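Local coordinates for hypothetical protein XAC2396 (Xanthomonas axonopodis pv. citri, PDB 2G3W), which is of unknown function but adopts a compact fold built around a variation of the PD-(D/E)XK nuclease motif, at the interface of chains A and B. Sequence-based numbering; all coordinates share one arbitrary frame. Chains: chain A/B, hypothetical protein XAC2396.

The interface of chains A and B. Residues chain A 116, 120, 123-124, 175-179; chain B 21-24.
In this YaeQ-family protein, whose compact fold varies the PD-(D/E)XK nuclease motif, the start of strand 21-31 of chain B packs against helix 110-123 and the C-terminal segment of chain A. The pairing may belong to the crystal rather than to the working protein. The tight part centres on B:Asn24, which hides 91 Å² of its surface. Its backbone N reaches the carbonyl O of A:Arg177 at 2.8 Å, nearly along the C=O axis. With CG anti to its carbonyl carbon (chi1 -66°), the side chain turns its amide ND2 between two acceptors, the main-chain O of A:Ala120 and the amide OE1 of A:Gln178, each 3.0 Å away. Both acceptors lie close to the B:Asn24 amide plane, whereas the donor stands above each carbonyl plane. A second-shell bond, from A:Gln178 NE2 to A:Met123 O at 3.0 Å, holds the A:Gln178 amide so that OE1 faces B:Asn24. Benzo-ring atoms CZ2 and CH2 of A:Trp116 lie against the group obliquely, CH2 3.5 Å from B:Asn24 ND2 and the planes 52° apart; A:Ala120 CB and A:Arg177 CB lie over opposite faces of the indole, each offset toward the rim. A:Arg177, bent at chi2 (-75°), then runs alongside B:Tyr22 and presents NH1 to its backbone O, on a lone pair and within the guanidinium plane. Packing is looser towards B:Tyr21, which hides 24 Å² and whose polar link runs through water. There the selenomethionine methyl CE of A:Met175, its chain bent at chi2, meets ring carbon CE1 of B:Tyr21 at 3.5 Å. A water 2.6 Å from the phenol OH of B:Tyr21 bridges it to A:Val176 O.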
loop_
_atom_site.group_PDB
_atom_site.type_symbol
_atom_site.label_atom_id
_atom_site.label_comp_id
_atom_site.label_asym_id
_atom_site.label_seq_id
_atom_site.Cartn_x
_atom_site.Cartn_y
_atom_site.Cartn_z
ATOM N N TRP A 116 9.015 -8.629 -8.947
ATOM C CA TRP A 116 7.734 -8.702 -8.233
ATOM C C TRP A 116 6.710 -9.603 -8.910
ATOM O O TRP A 116 6.176 -10.515 -8.297
ATOM C CB TRP A 116 7.138 -7.308 -7.970
ATOM C CG TRP A 116 5.791 -7.465 -7.324
ATOM C CD1 TRP A 116 4.562 -7.373 -7.924
ATOM C CD2 TRP A 116 5.562 -7.866 -5.979
ATOM N NE1 TRP A 116 3.565 -7.640 -6.986
ATOM C CE2 TRP A 116 4.165 -7.974 -5.797
ATOM C CE3 TRP A 116 6.412 -8.140 -4.892
ATOM C CZ2 TRP A 116 3.591 -8.322 -4.555
ATOM C CZ3 TRP A 116 5.842 -8.509 -3.663
ATOM C CH2 TRP A 116 4.437 -8.602 -3.516
ATOM N N ALA A 120 5.437 -12.554 -6.797
ATOM C CA ALA A 120 4.275 -12.057 -6.022
ATOM C C ALA A 120 3.417 -13.182 -5.466
ATOM O O ALA A 120 3.089 -13.173 -4.271
ATOM C CB ALA A 120 3.422 -11.151 -6.849
HETATM N N MSE A 123 5.508 -14.797 -2.586
HETATM C CA MSE A 123 5.766 -14.004 -1.377
HETATM C C MSE A 123 4.549 -13.760 -0.448
HETATM O O MSE A 123 4.704 -13.386 0.717
HETATM C CB MSE A 123 6.514 -12.715 -1.725
HETATM C CG MSE A 123 8.020 -12.966 -1.935
HETATM SE SE MSE A 123 8.861 -11.364 -2.395
HETATM C CE MSE A 123 8.005 -10.937 -4.173
ATOM N N GLY A 124 3.356 -14.050 -0.950
ATOM C CA GLY A 124 2.140 -14.126 -0.123
ATOM C C GLY A 124 2.207 -15.193 0.968
ATOM O O GLY A 124 1.419 -15.140 1.919
HETATM N N MSE A 175 6.520 2.618 -3.277
HETATM C CA MSE A 175 5.389 1.777 -3.586
HETATM C C MSE A 175 5.392 0.548 -2.655
HETATM O O MSE A 175 6.341 -0.199 -2.612
HETATM C CB MSE A 175 5.341 1.421 -5.098
HETATM C CG MSE A 175 4.452 0.225 -5.435
HETATM SE SE MSE A 175 2.565 0.609 -5.168
HETATM C CE MSE A 175 1.916 -1.297 -5.348
ATOM N N VAL A 176 4.309 0.354 -1.912
ATOM C CA VAL A 176 4.241 -0.787 -1.006
ATOM C C VAL A 176 3.646 -2.007 -1.750
ATOM O O VAL A 176 2.451 -2.044 -2.025
ATOM C CB VAL A 176 3.438 -0.445 0.244
ATOM C CG1 VAL A 176 3.451 -1.615 1.210
ATOM C CG2 VAL A 176 4.034 0.824 0.922
ATOM N N ARG A 177 4.496 -2.962 -2.121
ATOM C CA ARG A 177 4.059 -4.212 -2.734
ATOM C C ARG A 177 3.444 -5.177 -1.729
ATOM O O ARG A 177 2.612 -5.981 -2.078
ATOM C CB ARG A 177 5.259 -4.907 -3.407
ATOM C CG ARG A 177 5.960 -4.061 -4.481
ATOM C CD ARG A 177 5.143 -4.011 -5.751
ATOM N NE ARG A 177 5.913 -3.464 -6.893
ATOM C CZ ARG A 177 5.359 -3.088 -8.044
ATOM N NH1 ARG A 177 4.044 -3.183 -8.207
ATOM N NH2 ARG A 177 6.105 -2.615 -9.043
ATOM N N GLN A 178 3.898 -5.145 -0.485
ATOM C CA GLN A 178 3.371 -6.053 0.528
ATOM C C GLN A 178 3.657 -5.437 1.876
ATOM O O GLN A 178 4.705 -4.846 2.027
ATOM C CB GLN A 178 4.080 -7.409 0.434
ATOM C CG GLN A 178 3.392 -8.498 1.277
ATOM C CD GLN A 178 3.806 -9.919 0.929
ATOM O OE1 GLN A 178 3.908 -10.263 -0.236
ATOM N NE2 GLN A 178 3.989 -10.761 1.951
ATOM N N ALA A 179 2.740 -5.548 2.838
ATOM C CA ALA A 179 3.024 -5.094 4.201
ATOM C C ALA A 179 2.486 -6.125 5.185
ATOM O O ALA A 179 1.494 -6.779 4.872
ATOM C CB ALA A 179 2.399 -3.715 4.447
ATOM N N TYR B 21 -1.353 -1.621 -11.255
ATOM C CA TYR B 21 -1.203 -1.820 -9.823
ATOM C C TYR B 21 -1.007 -3.305 -9.500
ATOM O O TYR B 21 -1.847 -4.173 -9.888
ATOM C CB TYR B 21 -2.415 -1.258 -9.065
ATOM C CG TYR B 21 -2.327 -1.399 -7.548
ATOM C CD1 TYR B 21 -1.604 -0.470 -6.782
ATOM C CD2 TYR B 21 -2.936 -2.485 -6.886
ATOM C CE1 TYR B 21 -1.504 -0.605 -5.377
ATOM C CE2 TYR B 21 -2.836 -2.626 -5.489
ATOM C CZ TYR B 21 -2.136 -1.642 -4.754
ATOM O OH TYR B 21 -2.018 -1.772 -3.396
ATOM N N TYR B 22 0.111 -3.609 -8.828
ATOM C CA TYR B 22 0.477 -5.015 -8.477
ATOM C C TYR B 22 0.909 -4.980 -7.023
ATOM O O TYR B 22 1.846 -4.235 -6.690
ATOM C CB TYR B 22 1.642 -5.499 -9.350
ATOM C CG TYR B 22 1.306 -5.392 -10.825
ATOM C CD1 TYR B 22 0.619 -6.415 -11.475
ATOM C CD2 TYR B 22 1.637 -4.247 -11.545
ATOM C CE1 TYR B 22 0.294 -6.310 -12.813
ATOM C CE2 TYR B 22 1.303 -4.119 -12.885
ATOM C CZ TYR B 22 0.640 -5.156 -13.505
ATOM O OH TYR B 22 0.313 -5.023 -14.843
ATOM N N ALA B 23 0.216 -5.716 -6.156
ATOM C CA ALA B 23 0.506 -5.726 -4.701
ATOM C C ALA B 23 -0.212 -6.880 -4.061
ATOM O O ALA B 23 -1.240 -7.343 -4.595
ATOM C CB ALA B 23 -0.011 -4.413 -4.016
ATOM N N ASN B 24 0.282 -7.313 -2.898
ATOM C CA ASN B 24 -0.429 -8.282 -2.059
ATOM C C ASN B 24 -0.913 -7.513 -0.819
ATOM O O ASN B 24 -0.199 -6.650 -0.356
ATOM C CB ASN B 24 0.482 -9.410 -1.591
ATOM C CG ASN B 24 0.953 -10.279 -2.683
ATOM O OD1 ASN B 24 0.312 -10.399 -3.719
ATOM N ND2 ASN B 24 2.085 -10.931 -2.466
HETATM O O HOH W 1 -0.090 -0.978 -1.919
#